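Local structure of protein (hdlp (histone deacetylase-like protein)) (Aquifex aeolicus, 1C3P) at residues 239-243 with 281-286; 259-263 with 344-348; 296-300 with 333-337. The protein is a zinc-binding homologue of the histone deacetylases that probably removes acetyl groups from lysine side chains, and may serve in acetoin breakdown. All blocks are in the same frame, centred on the assembly; numbering follows the deposited sequence.

Interaction 1. Residues 239-243 with 281-286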
loop_
_atom_site.group_PDB
_atom_site.type_symbol
_atom_site.label_atom_id
_atom_site.label_comp_id
_atom_site.label_asym_id
_atom_site.label_seq_id
_atom_site.Cartn_x
_atom_site.Cartn_y
_atom_site.Cartn_z
ATOM N N LEU A 239 -3.987 16.951 4.329
ATOM C CA LEU A 239 -5.396 16.581 4.396
ATOM C C LEU A 239 -6.259 17.832 4.422
ATOM O O LEU A 239 -7.360 17.843 3.874
ATOM C CB LEU A 239 -5.694 15.720 5.630
ATOM C CG LEU A 239 -5.021 14.345 5.731
ATOM C CD1 LEU A 239 -5.391 13.708 7.070
ATOM C CD2 LEU A 239 -5.460 13.432 4.596
ATOM N N GLU A 240 -5.758 18.893 5.042
ATOM C CA GLU A 240 -6.519 20.133 5.116
ATOM C C GLU A 240 -6.660 20.734 3.717
ATOM O O GLU A 240 -7.713 21.273 3.358
ATOM C CB GLU A 240 -5.834 21.111 6.090
ATOM C CG GLU A 240 -6.559 22.432 6.289
ATOM C CD GLU A 240 -6.055 23.196 7.504
ATOM O OE1 GLU A 240 -4.836 23.465 7.584
ATOM O OE2 GLU A 240 -6.886 23.527 8.382
ATOM N N ILE A 241 -5.601 20.623 2.923
ATOM C CA ILE A 241 -5.611 21.126 1.559
ATOM C C ILE A 241 -6.658 20.377 0.744
ATOM O O ILE A 241 -7.421 20.978 -0.011
ATOM C CB ILE A 241 -4.225 20.951 0.880
ATOM C CG1 ILE A 241 -3.194 21.843 1.569
ATOM C CG2 ILE A 241 -4.321 21.285 -0.624
ATOM C CD1 ILE A 241 -1.778 21.691 1.032
ATOM N N VAL A 242 -6.696 19.057 0.904
ATOM C CA VAL A 242 -7.655 18.255 0.168
ATOM C C VAL A 242 -9.073 18.580 0.623
ATOM O O VAL A 242 -9.955 18.833 -0.201
ATOM C CB VAL A 242 -7.414 16.749 0.386
ATOM C CG1 VAL A 242 -8.511 15.945 -0.298
ATOM C CG2 VAL A 242 -6.036 16.352 -0.163
ATOM N N LYS A 243 -9.274 18.578 1.937
ATOM C CA LYS A 243 -10.589 18.854 2.493
ATOM C C LYS A 243 -11.162 20.179 2.021
ATOM O O LYS A 243 -12.361 20.279 1.770
ATOM C CB LYS A 243 -10.554 18.851 4.023
ATOM C CG LYS A 243 -11.920 19.182 4.627
ATOM C CD LYS A 243 -11.865 19.458 6.125
ATOM C CE LYS A 243 -11.475 18.238 6.930
ATOM N NZ LYS A 243 -11.454 18.559 8.389
ATOM N N ILE A 281 -5.546 9.646 12.087
ATOM C CA ILE A 281 -5.713 11.038 11.692
ATOM C C ILE A 281 -6.561 11.106 10.416
ATOM O O ILE A 281 -7.386 12.009 10.257
ATOM C CB ILE A 281 -4.355 11.706 11.405
ATOM C CG1 ILE A 281 -3.591 11.923 12.710
ATOM C CG2 ILE A 281 -4.568 13.019 10.684
ATOM C CD1 ILE A 281 -2.207 12.534 12.500
ATOM N N VAL A 282 -6.348 10.169 9.498
ATOM C CA VAL A 282 -7.115 10.165 8.253
ATOM C C VAL A 282 -8.584 9.905 8.579
ATOM O O VAL A 282 -9.484 10.573 8.062
ATOM C CB VAL A 282 -6.609 9.089 7.262
ATOM C CG1 VAL A 282 -7.608 8.930 6.126
ATOM C CG2 VAL A 282 -5.255 9.512 6.683
ATOM N N ARG A 283 -8.818 8.948 9.464
ATOM C CA ARG A 283 -10.185 8.616 9.848
ATOM C C ARG A 283 -10.889 9.767 10.567
ATOM O O ARG A 283 -12.101 9.936 10.429
ATOM C CB ARG A 283 -10.181 7.373 10.725
ATOM C CG ARG A 283 -9.699 6.118 9.999
ATOM C CD ARG A 283 -9.447 4.992 10.972
ATOM N NE ARG A 283 -10.676 4.475 11.554
ATOM C CZ ARG A 283 -10.742 3.881 12.738
ATOM N NH1 ARG A 283 -9.644 3.734 13.474
ATOM N NH2 ARG A 283 -11.903 3.419 13.179
ATOM N N GLU A 284 -10.142 10.552 11.333
ATOM C CA GLU A 284 -10.755 11.679 12.039
ATOM C C GLU A 284 -11.147 12.764 11.059
ATOM O O GLU A 284 -12.085 13.514 11.303
ATOM C CB GLU A 284 -9.799 12.284 13.059
ATOM C CG GLU A 284 -9.361 11.328 14.128
ATOM C CD GLU A 284 -8.355 11.954 15.059
ATOM O OE1 GLU A 284 -7.297 12.406 14.568
ATOM O OE2 GLU A 284 -8.621 11.992 16.277
ATOM N N VAL A 285 -10.421 12.855 9.950
ATOM C CA VAL A 285 -10.713 13.878 8.962
ATOM C C VAL A 285 -11.794 13.428 7.995
ATOM O O VAL A 285 -12.714 14.182 7.698
ATOM C CB VAL A 285 -9.454 14.264 8.139
ATOM C CG1 VAL A 285 -9.815 15.302 7.088
ATOM C CG2 VAL A 285 -8.365 14.819 9.058
ATOM N N PHE A 286 -11.699 12.195 7.503
ATOM C CA PHE A 286 -12.686 11.733 6.545
ATOM C C PHE A 286 -13.625 10.607 6.954
ATOM O O PHE A 286 -14.429 10.139 6.142
ATOM C CB PHE A 286 -11.989 11.360 5.231
ATOM C CG PHE A 286 -11.397 12.532 4.508
ATOM C CD1 PHE A 286 -10.020 12.745 4.501
ATOM C CD2 PHE A 286 -12.225 13.452 3.858
ATOM C CE1 PHE A 286 -9.477 13.855 3.857
ATOM C CE2 PHE A 286 -11.691 14.567 3.212
ATOM C CZ PHE A 286 -10.315 14.770 3.211
#
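Leu239 drops as a knob into a hole formed by Ile281, Val282, Val285 and Phe286, locking helix 228-245 against helix 272-286 in the alpha/beta fold of the histone deacetylase family. The two helices flank the parallel sheet as neighbours on one side and run nearly the same way: the local axes pass 11.2 Å apart at a crossing angle of -22°. The leucine carries its CG anti to the carbonyl carbon (chi1 -63°), and its two methyls divide the work. CD1 enters the hole, meeting CG2 of Val285 at 3.7 Å and CG2 of Ile281 at 3.8 Å, with Val282 slightly farther off. CD2 turns instead to the Phe286 ring, reaching CE1 at 4.1 Å. Leu239 CD2 and the backbone N of Lys243 both lie at the ring's edge, near its plane; CG1 of Val242 comes to CZ of Phe286 obliquely, the two side chains crossing at about a right angle. One face of the ring is partly covered by CG1 of its own neighbour Val285, set off toward the rim. Beneath the contact, Leu239 and Val282 both rest on Ile165 and Val242 and Phe286 on Leu163, so the helix pair is seated on strand 162-166. Toward solvent, the chain of Lys243 runs out anti to its backbone N, bends at chi3 (-66°) and brings its end to Val285, CE of the lysine coming within a tight 3.4 Å of CG1 of Val285.

Interaction 2. Residues 259-263 with 344-348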
loop_
_atom_site.group_PDB
_atom_site.type_symbol
_atom_site.label_atom_id
_atom_site.label_comp_id
_atom_site.label_asym_id
_atom_site.label_seq_id
_atom_site.Cartn_x
_atom_site.Cartn_y
_atom_site.Cartn_z
ATOM N N PRO A 259 7.450 3.035 5.161
ATOM C CA PRO A 259 7.961 4.268 5.772
ATOM C C PRO A 259 8.711 4.052 7.108
ATOM O O PRO A 259 9.381 4.956 7.601
ATOM C CB PRO A 259 6.694 5.117 5.943
ATOM C CG PRO A 259 5.624 4.071 6.131
ATOM C CD PRO A 259 5.979 3.105 5.038
ATOM N N LEU A 260 8.618 2.854 7.676
ATOM C CA LEU A 260 9.276 2.560 8.949
ATOM C C LEU A 260 10.801 2.519 8.906
ATOM O O LEU A 260 11.423 2.124 7.910
ATOM C CB LEU A 260 8.760 1.226 9.520
ATOM C CG LEU A 260 7.250 1.134 9.756
ATOM C CD1 LEU A 260 6.845 -0.321 10.006
ATOM C CD2 LEU A 260 6.851 2.036 10.895
ATOM N N LEU A 261 11.399 2.926 10.018
ATOM C CA LEU A 261 12.852 2.939 10.169
ATOM C C LEU A 261 13.512 1.621 9.755
ATOM O O LEU A 261 14.538 1.619 9.070
ATOM C CB LEU A 261 13.203 3.262 11.626
ATOM C CG LEU A 261 14.670 3.113 12.047
ATOM C CD1 LEU A 261 15.548 3.964 11.156
ATOM C CD2 LEU A 261 14.828 3.521 13.504
ATOM N N GLU A 262 12.912 0.499 10.140
ATOM C CA GLU A 262 13.481 -0.806 9.824
ATOM C C GLU A 262 13.410 -1.252 8.369
ATOM O O GLU A 262 14.047 -2.239 7.993
ATOM C CB GLU A 262 12.855 -1.884 10.706
ATOM C CG GLU A 262 13.229 -1.762 12.162
ATOM C CD GLU A 262 12.305 -0.856 12.929
ATOM O OE1 GLU A 262 11.495 -0.133 12.303
ATOM O OE2 GLU A 262 12.404 -0.861 14.169
ATOM N N ASP A 263 12.650 -0.537 7.544
ATOM C CA ASP A 263 12.541 -0.912 6.142
ATOM C C ASP A 263 13.559 -0.088 5.369
ATOM O O ASP A 263 13.493 1.150 5.310
ATOM C CB ASP A 263 11.104 -0.695 5.651
ATOM C CG ASP A 263 10.849 -1.322 4.294
ATOM O OD1 ASP A 263 9.700 -1.735 4.060
ATOM O OD2 ASP A 263 11.781 -1.391 3.461
ATOM N N ARG A 344 17.983 -6.245 14.795
ATOM C CA ARG A 344 16.595 -5.844 14.882
ATOM C C ARG A 344 15.835 -6.744 15.838
ATOM O O ARG A 344 14.616 -6.672 15.906
ATOM C CB ARG A 344 15.950 -5.912 13.504
ATOM C CG ARG A 344 16.484 -4.924 12.500
ATOM C CD ARG A 344 16.319 -3.486 12.970
ATOM N NE ARG A 344 16.831 -2.581 11.946
ATOM C CZ ARG A 344 17.064 -1.286 12.118
ATOM N NH1 ARG A 344 16.834 -0.703 13.290
ATOM N NH2 ARG A 344 17.564 -0.579 11.114
ATOM N N SER A 345 16.554 -7.579 16.585
ATOM C CA SER A 345 15.913 -8.511 17.513
ATOM C C SER A 345 15.052 -7.842 18.585
ATOM O O SER A 345 14.181 -8.485 19.177
ATOM C CB SER A 345 16.963 -9.384 18.192
ATOM O OG SER A 345 17.810 -8.575 18.978
ATOM N N TYR A 346 15.301 -6.563 18.850
ATOM C CA TYR A 346 14.522 -5.828 19.844
ATOM C C TYR A 346 13.059 -5.741 19.403
ATOM O O TYR A 346 12.160 -5.548 20.220
ATOM C CB TYR A 346 15.085 -4.416 19.986
ATOM C CG TYR A 346 14.957 -3.589 18.714
ATOM C CD1 TYR A 346 13.791 -2.866 18.434
ATOM C CD2 TYR A 346 15.996 -3.552 17.786
ATOM C CE1 TYR A 346 13.667 -2.114 17.249
ATOM C CE2 TYR A 346 15.884 -2.809 16.598
ATOM C CZ TYR A 346 14.721 -2.094 16.339
ATOM O OH TYR A 346 14.624 -1.359 15.172
ATOM N N MET A 347 12.823 -5.865 18.100
ATOM C CA MET A 347 11.462 -5.786 17.565
ATOM C C MET A 347 10.616 -6.945 18.041
ATOM O O MET A 347 9.383 -6.843 18.089
ATOM C CB MET A 347 11.492 -5.778 16.033
ATOM C CG MET A 347 12.188 -4.573 15.437
ATOM S SD MET A 347 12.281 -4.672 13.611
ATOM C CE MET A 347 13.055 -6.118 13.362
ATOM N N LEU A 348 11.286 -8.041 18.404
ATOM C CA LEU A 348 10.618 -9.254 18.882
ATOM C C LEU A 348 10.199 -9.110 20.342
ATOM O O LEU A 348 9.419 -9.912 20.859
ATOM C CB LEU A 348 11.558 -10.464 18.771
ATOM C CG LEU A 348 12.223 -10.846 17.448
ATOM C CD1 LEU A 348 13.170 -12.028 17.687
ATOM C CD2 LEU A 348 11.167 -11.196 16.402
HETATM O O HOH W 1 16.179 -3.159 9.234
#
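Glu262 reaches across from a type I beta turn, Leu260 to Asp263, and meets Arg344, Tyr346 and Met347, using its methylene as well as its carboxylate. The turn follows the strand 250-254 whose trailing loop carries the zinc ligand Asp258; the side chain of Glu262 is about 10 Å from that of Asp258. Its partners belong to the C-terminal loop, which turns into a 3-10 segment at 345-348. With CG anti to the carbonyl carbon (chi1 -68°), the glutamate sets that methylene over one face of the Arg344 guanidinium, off toward the rim, and within 3.6 Å of CD of Arg344; a bend at chi2 turns the carboxylate to Tyr346. The same CG lies 3.4 Å from SD of Met347, whose side chain slides past in the opposite direction. OE2 of Glu262 lies at the edge of the Tyr346 ring, near its plane, and accepts a very short hydrogen bond, 2.5 Å, from OH of Tyr346. OH of Tyr346 in turn accepts from NH1 of Arg344 at 3.0 Å, a bent bond with an N-H...O angle of 136° and the oxygen tilted out of the guanidinium plane. A water completes the link: it donates to the backbone O of Glu262 at 2.6 Å and accepts from NE of Arg344 at 2.8 Å. A methionine in place of Arg344 would probably leave this water and the tyrosine hydroxyl each short of a donor, and OE2 of Glu262 without one of its nearby positive charges. Outside the two segments, Arg356 forms a salt bridge with OE2. With the tyrosine hydroxyl, Arg356 and the more distant Arg344 charge around it, the carboxylate is probably held ionised, and the relay through Tyr346 likely polarises the phenol.

Interaction 3. Residues 296-300 with 333-337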
loop_
_atom_site.group_PDB
_atom_site.type_symbol
_atom_site.label_atom_id
_atom_site.label_comp_id
_atom_site.label_asym_id
_atom_site.label_seq_id
_atom_site.Cartn_x
_atom_site.Cartn_y
_atom_site.Cartn_z
ATOM N N GLY A 296 6.082 -2.863 1.674
ATOM C CA GLY A 296 6.595 -3.094 3.013
ATOM C C GLY A 296 7.484 -4.278 2.732
ATOM O O GLY A 296 7.014 -5.281 2.201
ATOM N N TYR A 297 8.760 -4.185 3.091
ATOM C CA TYR A 297 9.679 -5.249 2.741
ATOM C C TYR A 297 10.461 -5.894 3.883
ATOM O O TYR A 297 11.295 -6.762 3.634
ATOM C CB TYR A 297 10.631 -4.715 1.661
ATOM C CG TYR A 297 9.889 -4.002 0.530
ATOM C CD1 TYR A 297 9.463 -2.668 0.659
ATOM C CD2 TYR A 297 9.551 -4.686 -0.632
ATOM C CE1 TYR A 297 8.712 -2.043 -0.355
ATOM C CE2 TYR A 297 8.806 -4.073 -1.642
ATOM C CZ TYR A 297 8.391 -2.766 -1.504
ATOM O OH TYR A 297 7.652 -2.208 -2.532
ATOM N N HIS A 298 10.188 -5.472 5.118
ATOM C CA HIS A 298 10.835 -6.041 6.301
ATOM C C HIS A 298 9.737 -6.836 7.001
ATOM O O HIS A 298 8.732 -6.268 7.428
ATOM C CB HIS A 298 11.330 -4.961 7.254
ATOM C CG HIS A 298 12.112 -5.516 8.404
ATOM N ND1 HIS A 298 13.479 -5.686 8.369
ATOM C CD2 HIS A 298 11.698 -6.044 9.577
ATOM C CE1 HIS A 298 13.874 -6.294 9.472
ATOM N NE2 HIS A 298 12.813 -6.523 10.223
ATOM N N PRO A 299 9.923 -8.159 7.144
ATOM C CA PRO A 299 8.927 -9.019 7.785
ATOM C C PRO A 299 8.478 -8.638 9.192
ATOM O O PRO A 299 7.287 -8.690 9.506
ATOM C CB PRO A 299 9.587 -10.404 7.725
ATOM C CG PRO A 299 11.066 -10.061 7.784
ATOM C CD PRO A 299 11.087 -8.965 6.733
ATOM N N TYR A 300 9.424 -8.276 10.042
ATOM C CA TYR A 300 9.082 -7.900 11.401
ATOM C C TYR A 300 8.299 -6.598 11.431
ATOM O O TYR A 300 7.304 -6.467 12.148
ATOM C CB TYR A 300 10.344 -7.706 12.231
ATOM C CG TYR A 300 11.191 -8.937 12.479
ATOM C CD1 TYR A 300 11.006 -10.117 11.759
ATOM C CD2 TYR A 300 12.229 -8.893 13.403
ATOM C CE1 TYR A 300 11.843 -11.215 11.955
ATOM C CE2 TYR A 300 13.066 -9.972 13.607
ATOM C CZ TYR A 300 12.872 -11.128 12.879
ATOM O OH TYR A 300 13.738 -12.173 13.060
ATOM N N ILE A 333 11.395 -16.882 9.642
ATOM C CA ILE A 333 11.457 -16.269 8.322
ATOM C C ILE A 333 12.911 -16.036 7.922
ATOM O O ILE A 333 13.594 -15.220 8.534
ATOM C CB ILE A 333 10.759 -14.903 8.316
ATOM C CG1 ILE A 333 9.349 -15.033 8.885
ATOM C CG2 ILE A 333 10.705 -14.352 6.891
ATOM C CD1 ILE A 333 8.649 -13.707 9.059
ATOM N N ASP A 334 13.405 -16.754 6.920
ATOM C CA ASP A 334 14.777 -16.495 6.511
ATOM C C ASP A 334 14.720 -15.150 5.793
ATOM O O ASP A 334 14.299 -15.053 4.640
ATOM C CB ASP A 334 15.324 -17.591 5.588
ATOM C CG ASP A 334 14.490 -17.786 4.345
ATOM O OD1 ASP A 334 14.969 -18.478 3.420
ATOM O OD2 ASP A 334 13.354 -17.267 4.298
ATOM N N PHE A 335 15.115 -14.103 6.504
ATOM C CA PHE A 335 15.079 -12.761 5.951
ATOM C C PHE A 335 16.444 -12.131 5.676
ATOM O O PHE A 335 16.651 -11.534 4.616
ATOM C CB PHE A 335 14.273 -11.848 6.876
ATOM C CG PHE A 335 14.464 -10.392 6.590
ATOM C CD1 PHE A 335 14.196 -9.877 5.323
ATOM C CD2 PHE A 335 14.970 -9.546 7.562
ATOM C CE1 PHE A 335 14.439 -8.537 5.029
ATOM C CE2 PHE A 335 15.216 -8.209 7.279
ATOM C CZ PHE A 335 14.951 -7.703 6.010
ATOM N N GLU A 336 17.367 -12.252 6.623
ATOM C CA GLU A 336 18.692 -11.659 6.458
ATOM C C GLU A 336 18.590 -10.142 6.305
ATOM O O GLU A 336 18.107 -9.633 5.291
ATOM C CB GLU A 336 19.407 -12.233 5.235
ATOM C CG GLU A 336 20.729 -11.550 4.960
ATOM C CD GLU A 336 21.371 -12.012 3.675
ATOM O OE1 GLU A 336 20.733 -11.869 2.607
ATOM O OE2 GLU A 336 22.515 -12.512 3.732
ATOM N N GLU A 337 19.064 -9.429 7.316
ATOM C CA GLU A 337 19.028 -7.978 7.328
ATOM C C GLU A 337 19.973 -7.420 6.250
ATOM O O GLU A 337 21.060 -7.961 6.027
ATOM C CB GLU A 337 19.439 -7.497 8.724
ATOM C CG GLU A 337 18.855 -6.165 9.139
ATOM C CD GLU A 337 17.332 -6.186 9.183
ATOM O OE1 GLU A 337 16.735 -6.924 10.012
ATOM O OE2 GLU A 337 16.730 -5.459 8.370
#
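This is a proline-aromatic and apolar contact at the start of helix 299-314, where the loop leaving helix 324-332 folds back over the first turn. Pro299 puts CD over a face of the Phe335 ring, 3.6 Å from the centroid and 16° off the normal, a CH-pi contact; its CB meets CD1 of Ile333 at 3.7 Å. Phe335 reaches the proline with CG anti to its backbone N (chi1 165°). The ring also borders His298, the N-cap residue of the helix: the two planes stand at 77° with centroids 4.6 Å apart, an oblique pairing. In this arginase-like alpha/beta fold the helix follows the loop after strand 290-292, and that loop borders the metal site: the side chain of Tyr297, just before His298, is about 4 Å from that of the zinc ligand Asp258. Glu337 approaches the His298 ring at its edge, its carboxylate nearly coplanar with the ring, with OE1 of Glu337 3.0 Å from CE1 of His298. ND1 of His298 and OE2 of Glu337 are 3.3 Å apart. Along with its part here, Glu337 touches Arg344 farther along the same C-terminal loop.

How the interactions relate
Interaction 1 stands apart, its centre 28 and 32 Å from those of interactions 2 and 3: it joins two helices on the parallel sheet and is almost wholly apolar. Interactions 2 and 3, 9 Å between centres, each tie a loop that follows a sheet strand to the C-terminal loop after helix 324-332. All three are partly buried; interaction 1 runs from buried Leu239 and Val242 out to exposed Lys243, while no exposed residue touches in the others. Nearer the zinc ligands, 259-263 with 344-348 relies on charge, hydroxyl and water, 296-300 with 333-337 on a proline over a phenylalanine face and a carboxylate at a histidine edge. Asp263 OD1 probably accepts a hydrogen bond from Tyr297 N at 2.8 Å.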